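Local coordinates for heme-binding protein HutZ (Vibrio cholerae, PDB 3TGV) that binds heme and probably degrades it to the beta and delta isomers of biliverdin, setting the iron free, at residues Val36-Glu40 and Gly41-Leu45; Glu96-Cys99 and Gln100-Gln104; Lys8-Arg11 and Gln12-Thr16; Met66-Glu70 and Thr71-Gln75. The protein carries 1 engineered substitution. All coordinates share one frame; numbering follows the deposited sequence.

Contact 1 of 4, residues Val36-Glu40 and Gly41-Leu45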
# COMPACT_ATOMS: atom_id res chain seq x y z
N VAL A 36 9.87 -9.17 -8.75
CA VAL A 36 9.85 -9.72 -10.10
C VAL A 36 8.76 -10.78 -10.13
O VAL A 36 8.35 -11.28 -9.08
CB VAL A 36 11.20 -10.39 -10.48
CG1 VAL A 36 12.32 -9.37 -10.44
CG2 VAL A 36 11.49 -11.56 -9.57
N GLN A 37 8.27 -11.11 -11.32
CA GLN A 37 7.28 -12.17 -11.42
C GLN A 37 7.62 -13.13 -12.55
O GLN A 37 8.25 -12.74 -13.54
CB GLN A 37 5.86 -11.63 -11.58
CG GLN A 37 5.56 -10.97 -12.91
CD GLN A 37 4.67 -11.81 -13.82
OE1 GLN A 37 4.50 -13.03 -13.63
NE2 GLN A 37 4.08 -11.17 -14.83
N ASN A 38 7.25 -14.39 -12.36
CA ASN A 38 7.49 -15.42 -13.34
C ASN A 38 6.50 -16.55 -13.16
O ASN A 38 5.49 -16.40 -12.45
CB ASN A 38 8.94 -15.93 -13.30
CG ASN A 38 9.37 -16.38 -11.92
OD1 ASN A 38 8.66 -17.12 -11.23
ND2 ASN A 38 10.54 -15.93 -11.50
N GLN A 39 6.78 -17.69 -13.78
CA GLN A 39 5.82 -18.79 -13.84
C GLN A 39 5.56 -19.38 -12.47
O GLN A 39 4.54 -20.05 -12.25
CB GLN A 39 6.35 -19.88 -14.78
CG GLN A 39 5.30 -20.46 -15.71
CD GLN A 39 5.92 -21.33 -16.79
OE1 GLN A 39 6.95 -21.99 -16.58
NE2 GLN A 39 5.30 -21.33 -17.98
N GLU A 40 6.47 -19.10 -11.54
CA GLU A 40 6.44 -19.66 -10.19
C GLU A 40 5.73 -18.76 -9.18
O GLU A 40 5.43 -19.18 -8.07
CB GLU A 40 7.87 -19.93 -9.71
CG GLU A 40 8.79 -20.51 -10.76
CD GLU A 40 8.58 -22.00 -10.94
OE1 GLU A 40 9.16 -22.79 -10.16
OE2 GLU A 40 7.83 -22.39 -11.87
N GLY A 41 5.50 -17.50 -9.57
CA GLY A 41 4.79 -16.55 -8.72
C GLY A 41 5.46 -15.19 -8.68
O GLY A 41 6.29 -14.87 -9.53
N TYR A 42 5.08 -14.38 -7.70
CA TYR A 42 5.72 -13.09 -7.50
C TYR A 42 6.79 -13.22 -6.41
O TYR A 42 6.61 -13.97 -5.45
CB TYR A 42 4.70 -12.02 -7.11
CG TYR A 42 3.71 -11.67 -8.21
CD1 TYR A 42 3.82 -10.49 -8.92
CD2 TYR A 42 2.66 -12.52 -8.52
CE1 TYR A 42 2.92 -10.15 -9.92
CE2 TYR A 42 1.75 -12.20 -9.52
CZ TYR A 42 1.88 -11.01 -10.22
OH TYR A 42 0.98 -10.68 -11.21
N PHE A 43 7.89 -12.50 -6.55
CA PHE A 43 8.98 -12.62 -5.58
C PHE A 43 9.42 -11.27 -5.05
O PHE A 43 9.61 -10.33 -5.80
CB PHE A 43 10.17 -13.36 -6.19
CG PHE A 43 9.86 -14.78 -6.56
CD1 PHE A 43 10.23 -15.83 -5.72
CD2 PHE A 43 9.19 -15.08 -7.74
CE1 PHE A 43 9.95 -17.14 -6.06
CE2 PHE A 43 8.90 -16.38 -8.09
CZ PHE A 43 9.28 -17.41 -7.25
N VAL A 44 9.58 -11.20 -3.73
CA VAL A 44 10.15 -10.02 -3.10
C VAL A 44 11.34 -10.41 -2.23
O VAL A 44 11.35 -11.49 -1.64
CB VAL A 44 9.11 -9.29 -2.23
CG1 VAL A 44 7.97 -8.76 -3.11
CG2 VAL A 44 8.59 -10.22 -1.14
N LEU A 45 12.32 -9.52 -2.15
CA LEU A 45 13.54 -9.73 -1.38
C LEU A 45 13.59 -8.69 -0.28
O LEU A 45 13.95 -7.54 -0.52
CB LEU A 45 14.77 -9.61 -2.28
CG LEU A 45 16.14 -9.85 -1.63
CD1 LEU A 45 16.22 -11.27 -1.07
CD2 LEU A 45 17.27 -9.60 -2.61

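Contact 2 of 4, residues Glu96-Cys99 and Gln100-Gln104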
# COMPACT_ATOMS: atom_id res chain seq x y z
N GLU A 96 17.82 -23.73 -6.35
CA GLU A 96 17.70 -23.43 -7.76
C GLU A 96 16.72 -22.27 -8.01
O GLU A 96 16.99 -21.38 -8.82
CB GLU A 96 17.27 -24.67 -8.53
CG GLU A 96 17.47 -24.58 -10.03
CD GLU A 96 17.15 -25.88 -10.73
OE1 GLU A 96 16.16 -25.92 -11.49
OE2 GLU A 96 17.88 -26.87 -10.50
N LEU A 97 15.59 -22.28 -7.31
CA LEU A 97 14.63 -21.19 -7.42
C LEU A 97 15.25 -19.87 -6.96
O LEU A 97 15.03 -18.82 -7.58
CB LEU A 97 13.37 -21.49 -6.62
CG LEU A 97 12.20 -20.52 -6.83
CD1 LEU A 97 12.00 -20.23 -8.32
CD2 LEU A 97 10.91 -21.07 -6.22
N TRP A 98 16.02 -19.92 -5.88
CA TRP A 98 16.70 -18.73 -5.36
C TRP A 98 17.59 -18.11 -6.42
O TRP A 98 17.51 -16.91 -6.69
CB TRP A 98 17.56 -19.10 -4.15
CG TRP A 98 18.48 -18.00 -3.72
CD1 TRP A 98 19.68 -17.66 -4.29
CD2 TRP A 98 18.30 -17.10 -2.61
NE1 TRP A 98 20.24 -16.60 -3.61
CE2 TRP A 98 19.41 -16.25 -2.58
CE3 TRP A 98 17.29 -16.95 -1.65
CZ2 TRP A 98 19.55 -15.25 -1.62
CZ3 TRP A 98 17.44 -15.96 -0.70
CH2 TRP A 98 18.56 -15.12 -0.69
N CYS A 99 18.46 -18.92 -7.01
CA CYS A 99 19.41 -18.42 -7.99
C CYS A 99 18.69 -17.82 -9.20
O CYS A 99 19.10 -16.77 -9.70
CB CYS A 99 20.36 -19.54 -8.41
SG CYS A 99 21.29 -20.26 -7.02
N GLN A 100 17.62 -18.46 -9.66
CA GLN A 100 16.87 -17.95 -10.80
C GLN A 100 16.25 -16.58 -10.52
O GLN A 100 16.41 -15.64 -11.30
CB GLN A 100 15.78 -18.94 -11.20
CG GLN A 100 16.30 -20.28 -11.68
CD GLN A 100 15.24 -21.36 -11.68
OE1 GLN A 100 14.10 -21.13 -12.11
NE2 GLN A 100 15.60 -22.54 -11.19
N VAL A 101 15.54 -16.48 -9.40
CA VAL A 101 14.87 -15.25 -9.05
C VAL A 101 15.87 -14.13 -8.75
O VAL A 101 15.68 -12.99 -9.18
CB VAL A 101 13.90 -15.45 -7.86
CG1 VAL A 101 13.23 -14.13 -7.48
CG2 VAL A 101 12.86 -16.49 -8.21
N ILE A 102 16.94 -14.45 -8.03
CA ILE A 102 17.98 -13.45 -7.77
C ILE A 102 18.51 -12.92 -9.10
O ILE A 102 18.63 -11.70 -9.29
CB ILE A 102 19.15 -14.02 -6.94
CG1 ILE A 102 18.69 -14.43 -5.54
CG2 ILE A 102 20.25 -12.99 -6.83
CD1 ILE A 102 18.08 -13.30 -4.73
N ALA A 103 18.82 -13.83 -10.01
CA ALA A 103 19.23 -13.45 -11.36
C ALA A 103 18.23 -12.48 -11.99
O ALA A 103 18.60 -11.40 -12.44
CB ALA A 103 19.37 -14.69 -12.23
N GLN A 104 16.96 -12.88 -12.02
CA GLN A 104 15.91 -12.05 -12.60
C GLN A 104 15.88 -10.68 -11.95
O GLN A 104 15.81 -9.66 -12.63
CB GLN A 104 14.54 -12.74 -12.46
CG GLN A 104 13.40 -12.01 -13.16
CD GLN A 104 12.10 -12.80 -13.14
OE1 GLN A 104 12.01 -13.87 -12.52
NE2 GLN A 104 11.09 -12.27 -13.82

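Contact 3 of 4, residues Lys8-Arg11 and Gln12-Thr16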
# COMPACT_ATOMS: atom_id res chain seq x y z
N LYS A 8 -0.69 -6.18 -19.48
CA LYS A 8 0.68 -6.61 -19.69
C LYS A 8 1.64 -5.43 -19.54
O LYS A 8 2.59 -5.50 -18.76
CB LYS A 8 0.83 -7.25 -21.07
CG LYS A 8 2.20 -7.86 -21.34
CD LYS A 8 2.15 -8.75 -22.57
CE LYS A 8 3.52 -8.94 -23.19
NZ LYS A 8 4.47 -9.61 -22.25
N GLU A 9 1.39 -4.34 -20.25
CA GLU A 9 2.26 -3.17 -20.15
C GLU A 9 2.42 -2.70 -18.71
O GLU A 9 3.51 -2.34 -18.28
CB GLU A 9 1.75 -2.03 -21.02
CG GLU A 9 1.70 -2.35 -22.52
CD GLU A 9 3.05 -2.82 -23.09
OE1 GLU A 9 3.47 -3.97 -22.79
OE2 GLU A 9 3.67 -2.04 -23.85
N PHE A 10 1.31 -2.70 -17.96
CA PHE A 10 1.30 -2.24 -16.57
C PHE A 10 2.16 -3.14 -15.70
O PHE A 10 2.97 -2.66 -14.92
CB PHE A 10 -0.15 -2.23 -16.07
CG PHE A 10 -0.35 -1.63 -14.69
CD1 PHE A 10 -0.37 -0.25 -14.50
CD2 PHE A 10 -0.57 -2.45 -13.59
CE1 PHE A 10 -0.60 0.30 -13.25
CE2 PHE A 10 -0.79 -1.90 -12.33
CZ PHE A 10 -0.81 -0.53 -12.16
N ARG A 11 1.99 -4.46 -15.84
CA ARG A 11 2.75 -5.40 -15.02
C ARG A 11 4.24 -5.26 -15.31
O ARG A 11 5.06 -5.45 -14.42
CB ARG A 11 2.34 -6.84 -15.28
CG ARG A 11 0.97 -7.25 -14.76
CD ARG A 11 0.55 -8.59 -15.37
NE ARG A 11 0.95 -9.70 -14.52
CZ ARG A 11 1.11 -10.96 -14.92
NH1 ARG A 11 0.95 -11.30 -16.18
NH2 ARG A 11 1.49 -11.88 -14.04
N GLN A 12 4.57 -4.96 -16.56
CA GLN A 12 5.97 -4.81 -16.97
C GLN A 12 6.59 -3.50 -16.49
O GLN A 12 7.77 -3.44 -16.16
CB GLN A 12 6.10 -4.94 -18.49
CG GLN A 12 6.07 -6.38 -18.98
CD GLN A 12 6.05 -6.50 -20.49
OE1 GLN A 12 5.85 -5.51 -21.21
NE2 GLN A 12 6.24 -7.72 -20.99
N GLU A 13 5.79 -2.44 -16.47
CA GLU A 13 6.29 -1.13 -16.08
C GLU A 13 6.41 -0.98 -14.57
O GLU A 13 7.40 -0.44 -14.06
CB GLU A 13 5.40 -0.02 -16.65
CG GLU A 13 5.90 1.41 -16.37
CD GLU A 13 5.48 1.94 -15.00
OE1 GLU A 13 4.33 1.67 -14.58
OE2 GLU A 13 6.32 2.63 -14.35
N ARG A 14 5.41 -1.46 -13.83
CA ARG A 14 5.42 -1.29 -12.38
C ARG A 14 6.52 -2.16 -11.77
O ARG A 14 6.67 -3.32 -12.13
CB ARG A 14 4.06 -1.64 -11.79
CG ARG A 14 2.92 -0.77 -12.31
CD ARG A 14 2.79 0.52 -11.51
NE ARG A 14 3.70 1.56 -11.99
CZ ARG A 14 4.09 2.60 -11.26
NH1 ARG A 14 3.69 2.74 -10.00
NH2 ARG A 14 4.92 3.49 -11.79
N LYS A 15 7.30 -1.57 -10.87
CA LYS A 15 8.44 -2.27 -10.30
C LYS A 15 8.22 -2.66 -8.84
O LYS A 15 9.02 -3.41 -8.27
CB LYS A 15 9.69 -1.39 -10.42
CG LYS A 15 9.95 -0.92 -11.86
CD LYS A 15 11.07 -1.72 -12.52
CE LYS A 15 10.92 -1.76 -14.03
NZ LYS A 15 10.84 -0.40 -14.63
N THR A 16 7.15 -2.17 -8.24
CA THR A 16 6.92 -2.38 -6.81
C THR A 16 5.52 -2.93 -6.50
O THR A 16 4.54 -2.61 -7.19
CB THR A 16 7.12 -1.07 -6.01
OG1 THR A 16 8.40 -0.50 -6.32
CG2 THR A 16 7.06 -1.34 -4.53

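Contact 4 of 4, residues Met66-Glu70 and Thr71-Gln75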
# COMPACT_ATOMS: atom_id res chain seq x y z
N MET A 66 -0.59 -3.65 -6.96
CA MET A 66 0.29 -2.98 -7.91
C MET A 66 -0.51 -1.76 -8.40
O MET A 66 -1.63 -1.91 -8.90
CB MET A 66 0.59 -3.96 -9.04
CG MET A 66 1.66 -3.56 -10.03
SD MET A 66 1.78 -4.79 -11.37
CE MET A 66 1.99 -6.29 -10.43
N ILE A 67 0.04 -0.56 -8.21
CA ILE A 67 -0.74 0.66 -8.42
C ILE A 67 0.02 1.79 -9.12
O ILE A 67 1.23 1.97 -8.91
CB ILE A 67 -1.31 1.17 -7.06
CG1 ILE A 67 -2.24 2.36 -7.29
CG2 ILE A 67 -0.16 1.51 -6.07
CD1 ILE A 67 -3.16 2.64 -6.12
N GLU A 68 -0.68 2.56 -9.96
CA GLU A 68 -0.02 3.67 -10.65
C GLU A 68 0.27 4.77 -9.64
O GLU A 68 -0.35 4.83 -8.59
CB GLU A 68 -0.86 4.21 -11.80
CG GLU A 68 -2.01 5.10 -11.37
CD GLU A 68 -2.86 5.57 -12.55
OE1 GLU A 68 -2.33 5.73 -13.67
OE2 GLU A 68 -4.06 5.79 -12.34
N ASP A 69 1.21 5.65 -9.97
CA ASP A 69 1.67 6.69 -9.05
C ASP A 69 0.59 7.75 -8.83
O ASP A 69 -0.22 7.98 -9.71
CB ASP A 69 2.92 7.36 -9.61
CG ASP A 69 4.15 6.47 -9.49
OD1 ASP A 69 4.17 5.61 -8.59
OD2 ASP A 69 5.10 6.66 -10.29
N GLU A 70 0.60 8.40 -7.67
CA GLU A 70 -0.32 9.50 -7.44
C GLU A 70 -0.22 10.53 -8.55
O GLU A 70 -1.23 10.98 -9.07
CB GLU A 70 -0.08 10.18 -6.09
CG GLU A 70 -0.78 9.52 -4.93
CD GLU A 70 -0.59 10.26 -3.63
OE1 GLU A 70 -0.53 11.51 -3.65
OE2 GLU A 70 -0.48 9.58 -2.59
N THR A 71 1.01 10.91 -8.92
CA THR A 71 1.17 11.98 -9.91
C THR A 71 0.78 11.58 -11.34
O THR A 71 0.53 12.44 -12.16
CB THR A 71 2.61 12.55 -9.93
OG1 THR A 71 3.55 11.47 -10.00
CG2 THR A 71 2.86 13.35 -8.67
N GLU A 72 0.73 10.28 -11.63
CA GLU A 72 0.34 9.82 -12.96
C GLU A 72 -1.18 9.65 -13.10
O GLU A 72 -1.71 9.64 -14.21
CB GLU A 72 1.06 8.51 -13.32
CG GLU A 72 0.38 7.67 -14.43
CD GLU A 72 0.36 8.33 -15.82
OE1 GLU A 72 0.48 7.60 -16.83
OE2 GLU A 72 0.21 9.57 -15.91
N ALA A 73 -1.87 9.53 -11.98
CA ALA A 73 -3.31 9.23 -12.01
C ALA A 73 -4.16 10.38 -12.54
O ALA A 73 -4.09 11.51 -12.05
CB ALA A 73 -3.80 8.81 -10.65
N LYS A 74 -4.98 10.07 -13.54
CA LYS A 74 -5.98 11.00 -14.05
C LYS A 74 -6.97 11.31 -12.94
O LYS A 74 -7.30 12.47 -12.70
CB LYS A 74 -6.71 10.38 -15.24
CG LYS A 74 -6.58 11.14 -16.56
CD LYS A 74 -7.27 10.37 -17.69
CE LYS A 74 -7.56 11.26 -18.90
NZ LYS A 74 -8.25 10.51 -19.99
N GLN A 75 -7.43 10.27 -12.26
CA GLN A 75 -8.38 10.46 -11.17
C GLN A 75 -7.87 9.89 -9.86
O GLN A 75 -7.75 8.68 -9.72
CB GLN A 75 -9.71 9.79 -11.50
CG GLN A 75 -10.55 9.53 -10.26
CD GLN A 75 -11.13 10.81 -9.68
OE1 GLN A 75 -10.62 11.37 -8.72
NE2 GLN A 75 -12.22 11.27 -10.28

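Contact 1 of 4, residues Val36-Glu40 and Gly41-Leu45
Asn38 OD1 stands at the edge of the Phe43 ring, 3.2 Å from Phe43 CE2, and the same oxygen accepts the Glu40 N-H over 3.0 Å in the plane of the amide, on a lone pair. That hydrogen bond makes an Asx turn. It depends on CG of Asn38 lying between the backbone N and the carbonyl carbon (chi1 54°), which curls the amide back over the turn. Glu40 CB also lies at the ring edge, in its plane, 3.8 Å from Phe43 CZ. The other face of the hairpin carries a different contact: Gln37 CB rests over one face of the Tyr42 ring, a CH-pi approach 3.9 Å from the centroid, with the Gln37 amide turned only 20° from the ring plane.

Backbone pairing sets these positions. Phe43 N reaches Val36 O at 2.8 Å and Asn38 N reaches Gly41 O at 3.0 Å, giving an antiparallel hairpin closed by a type I turn from Asn38 to Gly41. At the phi of Gly41, 136°, a CB would run into Glu40 O. Further out, Asn38 ND2 and the Gln37 carbonyl are both bonded by the Gln104 amide, while Tyr42 OH meets Arg11 NH2. With OD1 engaged by the turn and ND2 by Gln104 of helix 96-109, the Asn38 amide has its rotation fixed, so one side chain both braces the turn and ties it to that helix.

Contact 2 of 4, residues Glu96-Cys99 and Gln100-Gln104
From Glu96 to Ala103 the backbone is regular alpha helix, each of four successive N-H groups bonding the carbonyl four residues earlier, as in Val101 N to Leu97 O at 3.0 Å with an angle of 171° at the hydrogen. On this frame the main side-chain contact is Ile102 against Trp98. Ile102 CG1 lies over the indole face, 3.5 Å from the centroid of the five-membered ring and 20° off its normal, a CH-pi contact displaced toward the rim; its closest indole atom is Trp98 NE1, at 3.3 Å. The indole swings forward because its CG is opposite the backbone N (chi1 169°), and Ile102 CD1 follows on along the same face to within 3.9 Å of Trp98 CE2.

Next to this pair round the helix, Leu97 CD1 packs on Val101 CG2 at 3.8 Å. Leu97, Trp98 and Val101 turn the helix's apolar side to the beta sheet of the split-barrel fold known for this flavin-binding clan: Leu97 and Val101 both touch Phe43, and Trp98 and Val101 both touch Leu124. Ile102, partly exposed, lies at the border of that side, against Ser117.

On the solvent side the extended Gln100 side chain runs back along the Glu96 backbone and crosses the Glu96 side chain obliquely; Cys99 and Ala103 are exposed too.

Contact 3 of 4, residues Lys8-Arg11 and Gln12-Thr16
Phe10 O receives two backbone N-H groups at the end of helix 3-13: Arg14 N, at 2.9 Å and nearly straight at 170°, and Glu13 N, at 3.2 Å and weak. The stronger one is the final i to i+4 bond, for Arg14 is the first residue to leave helical backbone angles.

Phe10 and Arg14 also meet through their side chains. Arg14 CG sits centrally over one face of the Phe10 ring, 3.7 Å from the centroid and 9° from its normal, a clear CH-pi contact, and Arg14 CD lies 3.8 Å from Phe10 CZ. The ring reaches this place because its CG lies opposite the backbone N (chi1 -174°), so that it runs forward beneath the arginine. Bends in the Arg14 chain then carry the guanidinium to Glu13 in a side-on, two-nitrogen salt bridge: Arg14 NE bonds Glu13 OE1 at 2.7 Å, and Arg14 NH2 bonds Glu13 OE2 at 3.0 Å through the syn lone pair. Two bonds close to the guanidinium plane fix its rotation.

Just past the helix, Lys15 N bonds Glu70 of the second subunit. Arg14 NH1 forms a salt bridge with Asp69 and bonds Ile67 O, tying the helix end to the end of strand 61-67, while Phe10 packs on Met66 of that strand and on Leu82 of strand 81-91.

Contact 4 of 4, residues Met66-Glu70 and Thr71-Gln75
Glu68 folds its carboxylate back over Ala73, with Glu68 OE2 3.5 Å from Ala73 CB, and together with the backbone turn beneath it this makes the tight part of the contact. Glu68 CG lies between the backbone N and the carbonyl carbon (chi1 77°); the rest of the chain is extended, which brings the carboxylate across the turn. Glu68 OE2 is also held by the N-H of Lys80, so the loop is pinned just before strand 81-91.

In the turn itself, Asp69 O takes Glu72 N at 3.1 Å and Ala73 N at 3.2 Å, while Glu70 O takes Ala73 N at 3.3 Å. One N-H is thus shared between two carbonyls and one carbonyl between two N-H groups, and all three bonds are weak.

The loose half is Glu72. Glu68 OE1 reaches Glu72 CG at 3.4 Å, but beyond that the exposed side chain leads away. The like-charged Glu68 OE1 and Glu72 OE1 are 4.6 Å apart, close enough that repulsion is probable and may help turn Glu72 outward.

Asp69 and Glu70 are buried in the assembly, and the second subunit bonds both: Asp69 OD1 accepts Glu70 N of the other chain, and the same bond is made in return, while Asp69 OD2 bonds Thr71 OG1 and Glu70 OE2 bonds Thr16 OG1, both of the second subunit. Reciprocal bonds of this kind mark a near-twofold interface, here formed by the loop between strands 61-67 and 81-91 in a dimer of split-barrel subunits.

How the contacts relate
Along the chain the order is contact 3, contact 1, contact 4, contact 2, without overlap. Contact 1 stands between two helices and touches both. Its centre lies about 10 Å from the centre of contact 2 and about 13 Å from the centre of contact 3. Contacts 3 and 4, also about 13 Å apart between centres, touch each other, and both meet the second subunit. Contacts 2 and 4 lie on opposite sides of the chain's centre, about 30 Å between centres. Strands 28-38, 41-47 and 61-67 belong to one antiparallel sheet: contact 1 and the start of contact 4 lie on it, touching through Tyr42 and Met66, while contacts 2 and 3 belong to helices packed against it.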